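Long-range contacts in nitrogenase molybdenum-iron protein alpha chain (Clostridium pasteurianum, PDB 4WES), which forms, with the beta chain, the molybdenum-iron component of nitrogenase, which reduces dinitrogen to ammonium at an iron-molybdenum cofactor: residues 86-90 with 216-220; 187-191 with 393-397; 261-265 with 369-374; 348-353 with 427-433; 361-367 with 435-441. The contacts are given in a common frame with arbitrary orientation. Numbering follows the deposited sequence.

Contact 1. Residues 86-90 with 216-220; sequences GRRFK and YNIGG. With ICS (iron-sulfur-molybdenum cluster with interstitial carbon), chain F; HCA (3-hydroxy-3-carboxy-adipic acid), chain E.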
# COMPACT_ATOMS: atom_id res chain seq x y z
N GLY A 86 23.19 0.83 7.51
CA GLY A 86 22.92 2.21 7.86
C GLY A 86 23.91 3.19 7.28
O GLY A 86 23.59 4.35 7.08
N ARG A 87 25.15 2.74 7.05
CA ARG A 87 26.18 3.56 6.40
C ARG A 87 26.22 3.10 4.94
O ARG A 87 26.45 1.92 4.65
CB ARG A 87 27.51 3.43 7.08
CG ARG A 87 28.59 4.26 6.41
CD ARG A 87 29.77 4.47 7.30
NE ARG A 87 30.91 5.10 6.65
CZ ARG A 87 31.90 4.45 6.03
NH1 ARG A 87 32.93 5.11 5.56
NH2 ARG A 87 31.87 3.12 5.90
N ARG A 88 25.99 4.06 4.03
CA ARG A 88 25.61 3.78 2.67
C ARG A 88 26.78 3.67 1.69
O ARG A 88 26.70 4.17 0.56
CB ARG A 88 24.62 4.84 2.21
CG ARG A 88 23.32 4.84 3.02
CD ARG A 88 22.42 5.99 2.63
NE ARG A 88 22.09 5.94 1.22
CZ ARG A 88 22.53 6.75 0.25
NH1 ARG A 88 22.28 6.45 -1.03
NH2 ARG A 88 23.22 7.84 0.51
N PHE A 89 27.82 2.92 2.06
CA PHE A 89 28.83 2.58 1.07
C PHE A 89 28.21 1.66 0.03
O PHE A 89 27.61 0.64 0.36
CB PHE A 89 30.08 1.95 1.71
CG PHE A 89 29.83 0.88 2.75
CD1 PHE A 89 29.71 -0.45 2.40
CD2 PHE A 89 29.77 1.23 4.07
CE1 PHE A 89 29.51 -1.43 3.37
CE2 PHE A 89 29.61 0.29 5.04
CZ PHE A 89 29.47 -1.04 4.71
N LYS A 90 28.34 2.00 -1.24
CA LYS A 90 27.76 1.18 -2.30
C LYS A 90 28.81 0.23 -2.88
O LYS A 90 29.98 0.58 -3.01
CB LYS A 90 27.13 2.04 -3.39
CG LYS A 90 25.88 2.82 -2.96
CD LYS A 90 25.20 3.47 -4.17
CE LYS A 90 23.90 4.15 -3.79
NZ LYS A 90 23.24 4.76 -4.94
N TYR A 216 34.70 6.37 0.59
CA TYR A 216 33.97 5.16 0.96
C TYR A 216 32.75 4.89 0.08
O TYR A 216 31.95 4.03 0.36
CB TYR A 216 33.68 5.17 2.46
CG TYR A 216 34.96 5.36 3.23
CD1 TYR A 216 35.80 4.29 3.46
CD2 TYR A 216 35.34 6.60 3.68
CE1 TYR A 216 37.01 4.45 4.10
CE2 TYR A 216 36.55 6.78 4.35
CZ TYR A 216 37.38 5.70 4.56
OH TYR A 216 38.59 5.85 5.22
N ASN A 217 32.65 5.63 -1.04
CA ASN A 217 31.57 5.44 -2.00
C ASN A 217 30.18 5.57 -1.40
O ASN A 217 29.25 4.86 -1.79
CB ASN A 217 31.69 4.09 -2.75
CG ASN A 217 30.93 4.10 -4.06
OD1 ASN A 217 30.82 5.14 -4.72
ND2 ASN A 217 30.43 2.95 -4.48
N ILE A 218 30.02 6.51 -0.46
CA ILE A 218 28.70 6.75 0.10
C ILE A 218 27.79 7.29 -1.00
O ILE A 218 28.12 8.25 -1.68
CB ILE A 218 28.77 7.73 1.27
CG1 ILE A 218 29.78 7.27 2.35
CG2 ILE A 218 27.38 7.95 1.85
CD1 ILE A 218 29.60 5.85 2.87
N GLY A 219 26.65 6.63 -1.19
CA GLY A 219 25.72 7.04 -2.23
C GLY A 219 26.27 7.05 -3.63
O GLY A 219 25.71 7.71 -4.49
N GLY A 220 27.36 6.31 -3.91
CA GLY A 220 27.94 6.31 -5.22
C GLY A 220 28.97 7.39 -5.50
O GLY A 220 29.41 7.50 -6.67
FE1 ICS F . 36.04 10.45 6.97
MO1 ICS F . 29.53 9.52 9.25
FE2 ICS F . 34.56 9.39 8.90
FE3 ICS F . 33.68 9.34 6.38
FE4 ICS F . 33.83 11.64 7.70
FE5 ICS F . 31.43 11.31 8.57
FE6 ICS F . 32.13 9.05 9.72
FE7 ICS F . 31.27 9.03 7.27
CX ICS F . 32.84 10.01 8.08
S1A ICS F . 35.67 11.36 9.05
S1B ICS F . 30.97 10.68 10.69
S2A ICS F . 35.53 8.26 7.19
S2B ICS F . 33.92 8.26 10.71
S3A ICS F . 32.40 13.30 8.15
S3B ICS F . 30.76 7.52 8.86
S4A ICS F . 34.45 11.29 5.51
S4B ICS F . 29.76 10.66 7.22
S5A ICS F . 32.02 8.24 5.36
C1 HCA E . 29.07 6.27 12.57
C2 HCA E . 28.32 6.16 11.24
C3 HCA E . 27.70 7.47 10.76
C4 HCA E . 26.38 7.79 11.48
C5 HCA E . 25.70 8.96 10.75
C6 HCA E . 24.66 9.77 11.46
C7 HCA E . 27.41 7.36 9.27
O1 HCA E . 29.51 7.37 12.93
O2 HCA E . 29.25 5.24 13.23
O3 HCA E . 23.65 10.15 10.80
O4 HCA E . 24.83 10.06 12.67
O5 HCA E . 27.85 8.27 8.53
O6 HCA E . 26.71 6.42 8.86
O7 HCA E . 28.59 8.55 10.99
O HOH W 1 22.36 7.17 -3.95

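Contact 2. Residues 187-191 with 393-397; sequences HIANN and IPEIT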
# COMPACT_ATOMS: atom_id res chain seq x y z
N HIS A 187 42.39 4.65 13.27
CA HIS A 187 43.83 4.43 13.46
C HIS A 187 44.11 2.92 13.55
O HIS A 187 45.03 2.39 12.94
CB HIS A 187 44.28 5.18 14.70
CG HIS A 187 45.76 5.30 14.84
ND1 HIS A 187 46.32 6.23 15.67
CD2 HIS A 187 46.78 4.67 14.22
CE1 HIS A 187 47.64 6.16 15.60
NE2 HIS A 187 47.93 5.22 14.73
N ILE A 188 43.29 2.22 14.34
CA ILE A 188 43.43 0.78 14.51
C ILE A 188 43.26 0.08 13.16
O ILE A 188 44.04 -0.85 12.82
CB ILE A 188 42.40 0.29 15.55
CG1 ILE A 188 42.78 0.81 16.95
CG2 ILE A 188 42.31 -1.24 15.57
CD1 ILE A 188 41.65 0.80 17.96
N ALA A 189 42.30 0.47 12.35
CA ALA A 189 42.13 -0.12 11.04
C ALA A 189 43.34 0.14 10.17
O ALA A 189 43.84 -0.77 9.47
CB ALA A 189 40.87 0.39 10.37
N ASN A 190 43.80 1.39 10.14
CA ASN A 190 44.91 1.75 9.27
C ASN A 190 46.16 0.94 9.57
O ASN A 190 46.90 0.57 8.67
CB ASN A 190 45.27 3.24 9.37
CG ASN A 190 44.41 4.18 8.48
OD1 ASN A 190 44.97 4.95 7.72
ND2 ASN A 190 43.09 4.09 8.59
N ASN A 191 46.42 0.69 10.85
CA ASN A 191 47.65 -0.01 11.23
C ASN A 191 47.69 -1.39 10.58
O ASN A 191 48.69 -1.78 9.98
CB ASN A 191 47.75 -0.16 12.73
CG ASN A 191 48.09 1.12 13.42
OD1 ASN A 191 48.52 2.11 12.81
ND2 ASN A 191 47.91 1.12 14.75
N ILE A 393 46.33 3.81 22.04
CA ILE A 393 46.11 3.45 20.62
C ILE A 393 47.48 3.20 20.01
O ILE A 393 48.31 4.08 20.04
CB ILE A 393 45.34 4.56 19.88
CG1 ILE A 393 43.99 4.84 20.56
CG2 ILE A 393 45.18 4.20 18.42
CD1 ILE A 393 43.14 3.60 20.78
N PRO A 394 47.71 2.00 19.45
CA PRO A 394 49.07 1.71 18.99
C PRO A 394 49.55 2.58 17.84
O PRO A 394 48.80 2.90 16.92
CB PRO A 394 48.97 0.25 18.52
CG PRO A 394 47.89 -0.33 19.35
CD PRO A 394 46.88 0.79 19.42
N GLU A 395 50.83 2.92 17.90
CA GLU A 395 51.53 3.61 16.84
C GLU A 395 52.49 2.64 16.17
O GLU A 395 53.30 2.00 16.83
CB GLU A 395 52.35 4.75 17.42
CG GLU A 395 51.57 5.86 18.08
CD GLU A 395 50.75 6.67 17.09
OE1 GLU A 395 49.83 7.38 17.55
OE2 GLU A 395 51.04 6.59 15.87
N ILE A 396 52.40 2.56 14.86
CA ILE A 396 53.38 1.75 14.19
C ILE A 396 54.27 2.63 13.34
O ILE A 396 53.93 3.75 12.96
CB ILE A 396 52.77 0.61 13.38
CG1 ILE A 396 52.05 1.19 12.17
CG2 ILE A 396 51.85 -0.23 14.28
CD1 ILE A 396 51.65 0.15 11.14
N THR A 397 55.49 2.14 13.15
CA THR A 397 56.43 2.86 12.34
C THR A 397 56.85 1.97 11.20
O THR A 397 57.01 0.76 11.35
CB THR A 397 57.69 3.34 13.08
OG1 THR A 397 58.61 2.25 13.20
CG2 THR A 397 57.37 3.92 14.47
O HOH W 2 50.23 4.07 13.62

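Contact 3. Residues 261-265 with 369-374; sequences QCHRS and FAHRDD. With ICS (iron-sulfur-molybdenum cluster with interstitial carbon), chain F.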
# COMPACT_ATOMS: atom_id res chain seq x y z
N GLN A 261 41.04 12.24 0.34
CA GLN A 261 39.75 12.91 0.45
C GLN A 261 39.40 13.15 1.93
O GLN A 261 39.35 14.28 2.36
CB GLN A 261 38.65 12.10 -0.28
CG GLN A 261 37.24 12.69 -0.19
CD GLN A 261 37.12 14.01 -0.87
OE1 GLN A 261 37.59 14.17 -2.01
NE2 GLN A 261 36.45 14.96 -0.22
N CYS A 262 39.23 12.07 2.69
CA CYS A 262 39.06 12.20 4.13
C CYS A 262 40.43 12.16 4.81
O CYS A 262 41.04 11.08 4.93
CB CYS A 262 38.19 11.07 4.70
SG CYS A 262 38.12 11.23 6.47
N HIS A 263 40.92 13.32 5.23
CA HIS A 263 42.20 13.35 5.91
C HIS A 263 42.19 12.54 7.20
O HIS A 263 43.11 11.76 7.48
CB HIS A 263 42.64 14.79 6.18
CG HIS A 263 43.88 14.89 7.00
ND1 HIS A 263 43.86 15.11 8.36
CD2 HIS A 263 45.19 14.78 6.66
CE1 HIS A 263 45.11 15.14 8.81
NE2 HIS A 263 45.94 14.93 7.80
N ARG A 264 41.18 12.75 8.04
CA ARG A 264 41.19 12.19 9.36
C ARG A 264 41.32 10.66 9.35
O ARG A 264 42.09 10.09 10.12
CB ARG A 264 39.90 12.61 10.12
CG ARG A 264 39.76 12.10 11.54
CD ARG A 264 40.76 12.66 12.53
NE ARG A 264 42.05 11.98 12.53
CZ ARG A 264 43.25 12.54 12.48
NH1 ARG A 264 43.42 13.82 12.25
NH2 ARG A 264 44.31 11.75 12.60
N SER A 265 40.52 9.99 8.51
CA SER A 265 40.44 8.55 8.61
C SER A 265 41.60 7.81 7.96
O SER A 265 41.84 6.66 8.32
CB SER A 265 39.15 8.00 7.99
OG SER A 265 39.13 8.18 6.57
N PHE A 369 34.78 14.47 16.01
CA PHE A 369 35.94 13.72 16.52
C PHE A 369 37.24 14.03 15.79
O PHE A 369 38.24 13.33 15.98
CB PHE A 369 35.64 12.19 16.45
CG PHE A 369 35.21 11.73 15.08
CD1 PHE A 369 36.09 11.69 14.01
CD2 PHE A 369 33.90 11.35 14.87
CE1 PHE A 369 35.67 11.37 12.76
CE2 PHE A 369 33.47 10.99 13.60
CZ PHE A 369 34.34 11.03 12.55
N ALA A 370 37.25 15.07 14.96
CA ALA A 370 38.47 15.46 14.28
C ALA A 370 39.51 15.90 15.31
O ALA A 370 39.21 16.20 16.46
CB ALA A 370 38.19 16.60 13.31
N HIS A 371 40.75 15.97 14.85
CA HIS A 371 41.85 16.35 15.70
C HIS A 371 42.24 17.81 15.39
O HIS A 371 41.76 18.40 14.42
CB HIS A 371 43.06 15.43 15.51
CG HIS A 371 42.78 13.98 15.79
ND1 HIS A 371 43.80 13.05 15.81
CD2 HIS A 371 41.64 13.27 15.94
CE1 HIS A 371 43.29 11.85 16.01
NE2 HIS A 371 41.98 11.95 16.09
N ARG A 372 43.17 18.37 16.18
CA ARG A 372 43.55 19.77 15.97
C ARG A 372 44.05 19.99 14.54
O ARG A 372 43.81 21.07 13.99
CB ARG A 372 44.61 20.21 16.97
CG ARG A 372 44.04 20.53 18.35
CD ARG A 372 45.11 21.06 19.28
NE ARG A 372 45.70 22.28 18.74
CZ ARG A 372 46.99 22.56 18.77
NH1 ARG A 372 47.83 21.81 19.46
NH2 ARG A 372 47.41 23.62 18.12
N ASP A 373 44.74 19.02 13.95
CA ASP A 373 45.24 19.19 12.59
C ASP A 373 44.12 19.37 11.56
O ASP A 373 44.33 20.03 10.51
CB ASP A 373 46.23 18.09 12.16
CG ASP A 373 45.85 16.67 12.60
OD1 ASP A 373 45.47 16.45 13.76
OD2 ASP A 373 46.04 15.78 11.75
N ASP A 374 42.98 18.71 11.75
CA ASP A 374 41.86 18.90 10.83
C ASP A 374 41.27 20.31 10.94
O ASP A 374 40.76 20.85 9.95
CB ASP A 374 40.78 17.87 11.07
CG ASP A 374 41.33 16.46 10.95
OD1 ASP A 374 41.63 16.03 9.82
OD2 ASP A 374 41.50 15.83 12.01
FE1 ICS F . 36.04 10.45 6.97
MO1 ICS F . 29.53 9.52 9.25
FE2 ICS F . 34.56 9.39 8.90
FE3 ICS F . 33.68 9.34 6.38
FE4 ICS F . 33.83 11.64 7.70
FE5 ICS F . 31.43 11.31 8.57
FE6 ICS F . 32.13 9.05 9.72
FE7 ICS F . 31.27 9.03 7.27
CX ICS F . 32.84 10.01 8.08
S1A ICS F . 35.67 11.36 9.05
S1B ICS F . 30.97 10.68 10.69
S2A ICS F . 35.53 8.26 7.19
S2B ICS F . 33.92 8.26 10.71
S3A ICS F . 32.40 13.30 8.15
S3B ICS F . 30.76 7.52 8.86
S4A ICS F . 34.45 11.29 5.51
S4B ICS F . 29.76 10.66 7.22
S5A ICS F . 32.02 8.24 5.36
O HOH W 3 39.67 15.35 8.02
O HOH W 4 46.86 13.21 12.06

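Contact 4. Residues 348-353 with 427-433; sequences SHTYMN and YGGMMKE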
# COMPACT_ATOMS: atom_id res chain seq x y z
N SER A 348 32.33 18.54 7.20
CA SER A 348 32.08 19.93 7.57
C SER A 348 32.91 20.88 6.75
O SER A 348 32.50 22.01 6.49
CB SER A 348 32.36 20.16 9.06
OG SER A 348 31.71 19.18 9.83
N HIS A 349 34.13 20.42 6.41
CA HIS A 349 35.05 21.23 5.63
C HIS A 349 34.83 21.03 4.13
O HIS A 349 34.72 22.00 3.36
CB HIS A 349 36.48 20.88 6.01
CG HIS A 349 37.50 21.71 5.33
ND1 HIS A 349 38.83 21.36 5.26
CD2 HIS A 349 37.37 22.89 4.66
CE1 HIS A 349 39.47 22.31 4.60
NE2 HIS A 349 38.62 23.24 4.24
N THR A 350 34.77 19.77 3.70
CA THR A 350 34.77 19.53 2.25
C THR A 350 33.52 20.06 1.54
O THR A 350 33.59 20.35 0.36
CB THR A 350 35.07 18.07 1.95
OG1 THR A 350 34.11 17.27 2.62
CG2 THR A 350 36.48 17.72 2.35
N TYR A 351 32.38 20.16 2.25
CA TYR A 351 31.16 20.72 1.66
C TYR A 351 31.13 22.26 1.58
O TYR A 351 30.23 22.83 0.97
CB TYR A 351 29.90 20.15 2.36
CG TYR A 351 29.54 18.81 1.78
CD1 TYR A 351 28.54 18.72 0.82
CD2 TYR A 351 30.20 17.65 2.14
CE1 TYR A 351 28.26 17.53 0.20
CE2 TYR A 351 29.92 16.42 1.53
CZ TYR A 351 28.95 16.36 0.56
OH TYR A 351 28.67 15.21 -0.12
N MET A 352 32.09 22.93 2.21
CA MET A 352 32.01 24.39 2.31
C MET A 352 32.08 25.08 0.96
O MET A 352 31.37 26.08 0.74
CB MET A 352 33.13 24.91 3.20
CG MET A 352 32.82 24.71 4.67
SD MET A 352 34.15 25.29 5.74
CE MET A 352 33.32 25.19 7.32
N ASN A 353 32.96 24.64 0.05
CA ASN A 353 33.11 25.38 -1.19
C ASN A 353 31.86 25.32 -2.07
O ASN A 353 31.55 26.28 -2.77
CB ASN A 353 34.36 24.96 -1.97
CG ASN A 353 34.20 23.65 -2.74
OD1 ASN A 353 33.74 23.63 -3.88
ND2 ASN A 353 34.59 22.55 -2.14
N TYR A 427 47.75 19.64 4.54
CA TYR A 427 46.31 19.90 4.66
C TYR A 427 46.17 21.12 5.52
O TYR A 427 46.58 21.11 6.68
CB TYR A 427 45.61 18.73 5.31
CG TYR A 427 44.11 18.88 5.56
CD1 TYR A 427 43.29 19.56 4.67
CD2 TYR A 427 43.52 18.31 6.68
CE1 TYR A 427 41.93 19.65 4.89
CE2 TYR A 427 42.15 18.40 6.90
CZ TYR A 427 41.36 19.07 6.01
OH TYR A 427 39.99 19.11 6.21
N GLY A 428 45.60 22.18 4.95
CA GLY A 428 45.48 23.45 5.68
C GLY A 428 44.46 23.48 6.78
O GLY A 428 44.51 24.38 7.62
N GLY A 429 43.49 22.57 6.76
CA GLY A 429 42.48 22.50 7.80
C GLY A 429 41.28 23.37 7.53
O GLY A 429 41.28 24.24 6.63
N MET A 430 40.23 23.16 8.29
CA MET A 430 38.94 23.80 8.03
C MET A 430 38.92 25.28 8.35
O MET A 430 38.32 26.06 7.62
CB MET A 430 37.86 23.05 8.80
CG MET A 430 36.46 23.63 8.60
SD MET A 430 35.15 22.55 9.18
CE MET A 430 35.31 22.72 10.96
N MET A 431 39.55 25.68 9.46
CA MET A 431 39.46 27.06 9.91
C MET A 431 39.93 28.04 8.80
O MET A 431 39.34 29.11 8.61
CB MET A 431 40.25 27.21 11.22
CG MET A 431 39.83 28.33 12.15
SD MET A 431 40.85 28.21 13.63
CE MET A 431 40.17 26.84 14.61
N LYS A 432 41.00 27.68 8.10
CA LYS A 432 41.58 28.55 7.07
C LYS A 432 40.54 28.93 6.04
O LYS A 432 40.58 30.05 5.50
CB LYS A 432 42.76 27.90 6.38
CG LYS A 432 44.11 28.27 6.97
CD LYS A 432 44.81 27.06 7.56
CE LYS A 432 46.32 27.10 7.49
NZ LYS A 432 46.81 25.76 7.87
N GLU A 433 39.62 28.01 5.75
CA GLU A 433 38.64 28.24 4.69
C GLU A 433 37.45 29.07 5.15
O GLU A 433 36.74 29.64 4.33
CB GLU A 433 38.17 26.88 4.14
CG GLU A 433 37.32 26.98 2.89
CD GLU A 433 37.33 25.73 2.05
OE1 GLU A 433 38.31 24.98 2.12
OE2 GLU A 433 36.35 25.56 1.31
O HOH W 5 35.31 23.08 0.74

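Contact 5. Residues 361-367 with 435-441; sequences DSLVAGF and HDGTILI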
# COMPACT_ATOMS: atom_id res chain seq x y z
N ASP A 361 26.13 31.28 3.21
CA ASP A 361 27.12 31.73 4.16
C ASP A 361 27.20 30.76 5.33
O ASP A 361 26.25 30.67 6.13
CB ASP A 361 26.70 33.13 4.64
CG ASP A 361 27.63 33.73 5.66
OD1 ASP A 361 28.66 33.13 6.01
OD2 ASP A 361 27.31 34.87 6.11
N SER A 362 28.32 30.04 5.44
CA SER A 362 28.53 29.10 6.52
C SER A 362 29.04 29.80 7.77
O SER A 362 30.17 30.26 7.80
CB SER A 362 29.47 27.97 6.11
OG SER A 362 28.92 27.26 5.01
N LEU A 363 28.20 29.87 8.79
CA LEU A 363 28.51 30.67 9.98
C LEU A 363 29.09 29.87 11.13
O LEU A 363 29.75 30.44 12.00
CB LEU A 363 27.22 31.34 10.46
CG LEU A 363 26.66 32.37 9.49
CD1 LEU A 363 25.43 33.06 10.07
CD2 LEU A 363 27.74 33.40 9.19
N VAL A 364 28.80 28.57 11.15
CA VAL A 364 29.15 27.70 12.25
C VAL A 364 29.62 26.38 11.64
O VAL A 364 28.94 25.87 10.73
CB VAL A 364 27.91 27.40 13.14
CG1 VAL A 364 28.28 26.39 14.21
CG2 VAL A 364 27.31 28.67 13.72
N ALA A 365 30.72 25.84 12.12
CA ALA A 365 31.14 24.51 11.70
C ALA A 365 31.83 23.80 12.83
O ALA A 365 32.44 24.41 13.71
CB ALA A 365 32.07 24.60 10.51
N GLY A 366 31.75 22.47 12.82
CA GLY A 366 32.44 21.69 13.83
C GLY A 366 32.52 20.25 13.40
O GLY A 366 31.86 19.83 12.44
N PHE A 367 33.29 19.48 14.15
CA PHE A 367 33.42 18.06 13.98
C PHE A 367 33.14 17.32 15.26
O PHE A 367 33.45 17.81 16.36
CB PHE A 367 34.84 17.73 13.56
CG PHE A 367 35.26 18.21 12.20
CD1 PHE A 367 34.66 17.75 11.03
CD2 PHE A 367 36.34 19.09 12.07
CE1 PHE A 367 35.12 18.14 9.78
CE2 PHE A 367 36.81 19.46 10.81
CZ PHE A 367 36.19 18.99 9.68
N HIS A 435 35.22 32.11 6.92
CA HIS A 435 35.43 33.54 6.92
C HIS A 435 35.49 34.12 8.33
O HIS A 435 35.20 33.47 9.32
CB HIS A 435 34.42 34.25 6.03
CG HIS A 435 33.03 34.23 6.54
ND1 HIS A 435 32.62 35.06 7.57
CD2 HIS A 435 31.92 33.59 6.11
CE1 HIS A 435 31.32 34.88 7.78
NE2 HIS A 435 30.88 33.99 6.91
N ASP A 436 35.94 35.37 8.41
CA ASP A 436 36.09 36.02 9.70
C ASP A 436 34.73 36.18 10.38
O ASP A 436 33.72 36.39 9.70
CB ASP A 436 36.77 37.38 9.55
CG ASP A 436 38.25 37.27 9.22
OD1 ASP A 436 38.82 36.17 9.38
OD2 ASP A 436 38.86 38.29 8.79
N GLY A 437 34.71 36.03 11.70
CA GLY A 437 33.49 36.16 12.49
C GLY A 437 32.66 34.90 12.69
O GLY A 437 31.57 34.92 13.25
N THR A 438 33.20 33.78 12.21
CA THR A 438 32.55 32.48 12.30
C THR A 438 33.01 31.72 13.56
O THR A 438 34.02 32.06 14.17
CB THR A 438 32.80 31.66 11.01
OG1 THR A 438 34.19 31.45 10.83
CG2 THR A 438 32.16 32.36 9.83
N ILE A 439 32.25 30.69 13.91
CA ILE A 439 32.51 29.94 15.10
C ILE A 439 32.70 28.47 14.80
O ILE A 439 32.02 27.90 13.96
CB ILE A 439 31.40 30.17 16.16
CG1 ILE A 439 31.74 29.65 17.56
CG2 ILE A 439 30.05 29.68 15.67
CD1 ILE A 439 30.83 30.21 18.63
N LEU A 440 33.65 27.87 15.54
CA LEU A 440 33.91 26.45 15.47
C LEU A 440 33.54 25.82 16.80
O LEU A 440 33.88 26.36 17.85
CB LEU A 440 35.39 26.21 15.17
CG LEU A 440 35.78 26.66 13.75
CD1 LEU A 440 36.23 28.10 13.68
CD2 LEU A 440 36.76 25.72 13.06
N ILE A 441 32.86 24.67 16.72
CA ILE A 441 32.43 23.96 17.93
C ILE A 441 32.80 22.47 17.80
O ILE A 441 32.21 21.72 17.02
CB ILE A 441 30.91 24.07 18.18
CG1 ILE A 441 30.45 25.54 18.20
CG2 ILE A 441 30.59 23.36 19.48
CD1 ILE A 441 28.94 25.69 18.27
O HOH W 6 32.75 30.37 6.64
O HOH W 7 28.82 32.80 13.53

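Contact 1. Residues 86-90 with 216-220
Two loops meet here through a single beta bridge, F89 with I218, their CA atoms 4.3 Å apart, beside the FeMo-cofactor. Neither segment is a regular strand. G219 N donates to R88 O (3.0 Å) and K90 N donates to N217 O (3.1 Å). N217 ND2 adds a side-chain bond to K90 O (2.8 Å). Residues 217-220 form a type II turn that leads into helix 221-232. Positive phi favours glycine at G219, and the backbone angles of G220 call for it. A side chain on G219 would crowd R88 NH2.

R87 runs out extended to the cluster. R87 NH1 lies 3.3 Å from ICS S5A and 3.1 Å from Y216 CG. I218 CD1 covers one face of its guanidinium. Y216 CE2 is 3.4 Å from ICS S2A, and the Y216 hydroxyl is hydrogen-bonded to S265. R87 CB also comes within 3.6 Å of HCA O6, so R87 borders both the cluster and homocitrate.

R88 and K90 share a water. R88 forms a salt bridge with E455 and K90 with D453, both of the beta chain. The contact thus sets a positive guanidinium beside a sulfide of the cofactor, a placement consistent with electrostatic stabilisation of the anionic cluster.

Contact 2. Residues 187-191 with 393-397
Segment 187-191 is one and a half turns of helix 182-196, and N191 N bonds back to H187 O (3.0 Å). Segment 393-397 is an extended loop running alongside it. The CA atoms come closest at I188 and I393 (7.2 Å) and at N191 and I396 (6.7 Å), so side chains fill the gap.

N191 makes the direct polar link: its ND2 donates to P394 O (2.9 Å). The same carbonyl oxygen lies over one face of the H187 ring, but it is not hydrogen-bonded to the histidine. Water 2 sits 2.8 Å from H187 NE2, donates to N191 OD1 (2.7 Å), and accepts from I396 N (2.9 Å). Its bond to E395 OE2 is weak (3.5 Å). I188 CD1 and I393 CD1 form an apolar pair at 4.2 Å. In van der Waals contact, I393 CG2 lies 3.6 Å from the polar H187 ND1, and I396 CG1 3.7 Å from N191 OD1. H187 also stacks on Y268 of helix 263-277.

No metal ligand takes part, and the H187 side chain is about 12 Å from the FeMo-cofactor. The contact fastens the long loop between helices 372-376 and 411-419 to helix 182-196 through one direct hydrogen bond and a shared water.

Contact 3. Residues 261-265 with 369-374
D374 receives both strong polar bonds of this contact. H263 ND1 donates to D374 OD1 (2.8 Å), a His-carboxylate hydrogen bond, and R264 NH1 forms a salt bridge with D374 OD2 (2.8 Å). A second, weaker salt bridge joins R264 NH1 to D373 OD2 (3.3 Å). D374 OD2 also accepts from H371 N (2.9 Å) at the N-cap of helix 372-376. Water 3 joins R264 N to D374 OD1, and water 4 joins R264 NH2 to D373 OD2.

The guanidinium of R264 lies flat on the H371 ring, with centres 3.5 Å apart and planes at 5°. R264 CD makes a CH-pi contact with the same ring, 3.9 Å from its centroid. H371 is hydrogen-bonded to S183. R264 CG reaches the edge of the F369 ring, 4.3 Å from CE1.

Both segments border the FeMo-cofactor. C262 SG binds FE1 at 2.3 Å, and F369 CZ is 3.4 Å from ICS S2B. C262 is also the N-cap of helix 263-277, and its SG accepts from S265 N (3.4 Å). The cysteine ligand is therefore followed directly by two residues whose side chains are held by buried carboxylates, which ties the start of its helix to the 369-374 segment.

Contact 4. Residues 348-353 with 427-433
The H349 ring is covered on one face by M430 CA, a CH-pi contact 3.6 Å from the ring centroid. Both ring nitrogens are used. H349 ND1 shares a hydrogen bond with Y427 OH (2.7 Å), and H349 NE2 donates to E433 OE1 (2.8 Å). The rings of H349 and Y427 meet rim to rim, their centroids 5.6 Å apart.

The contact joins two short helical pieces over the mixed sheet that holds strands 361-367 and 439-441. Residue 348 follows strand 338-343 closely, and residues 430-433 precede strand 439-441. M430 packs on A365 and F367 of the sheet, and M352 on A365. The two methionines touch each other at M352 CE and M430 SD (3.7 Å). M430 SD also reaches S348 CB (3.7 Å), while S348 OG is hydrogen-bonded to G366 O.

At the outer end, water 5 lies 2.7 Å from E433 OE2 and 2.9 Å from H349 O, and accepts from N353 N (2.9 Å) and N353 ND2 (3.0 Å). N353 ND2 also bonds to I287 O.

Contact 5. Residues 361-367 with 435-441
Two neighbouring parallel strands of a mixed five-stranded sheet make this contact. Strand 361-367 lies between 338-343 and 439-441. The axes of strands 361-367 and 439-441 approach to 4.7 Å at an angle of 26°.

Three backbone bonds set the register. I439 N donates to L363 O (3.2 Å), A365 N to I439 O (3.1 Å), and I441 N to A365 O (3.1 Å). V364 pairs with I439, and A365 with L440. V364 CG2 meets I439 CG2 at 3.5 Å, on the face where V364 also packs against helix 446-456. A365 and L440 point to the other face, where M430 lies. G366 CA makes a CA-H...O contact with I441 O (3.2 Å), which has no other polar partner; a CB on G366 would clash with it.

Before the strand, residues 435-438 form a type II turn. H435 NE2 donates to D361 OD1 at a short 2.5 Å. This His-carboxylate bond adds a side-chain link ahead of the first backbone bond, at the N-terminal end of the pair.

Contacts 1 and 3 both reach the FeMo-cofactor and touch through Y216 OH and S265 OG (2.7 Å), although their centres are 19 Å apart. Contact 2 meets contact 3 at N190 ND2 and S265 O (2.9 Å), so S265 touches both neighbours. Contact 3 joins contact 4 through D374 O and M430 N (2.9 Å) and by packing of H263 on Y427. Contact 3 also packs on contact 5, with D374 O 4.3 Å from F367 CE2, so it touches all four others. Contacts 4 and 5 have centres 10 Å apart and meet at S348 OG and G366 O (2.7 Å). The S348 and F367 side chains each lie about 6 Å from the cofactor.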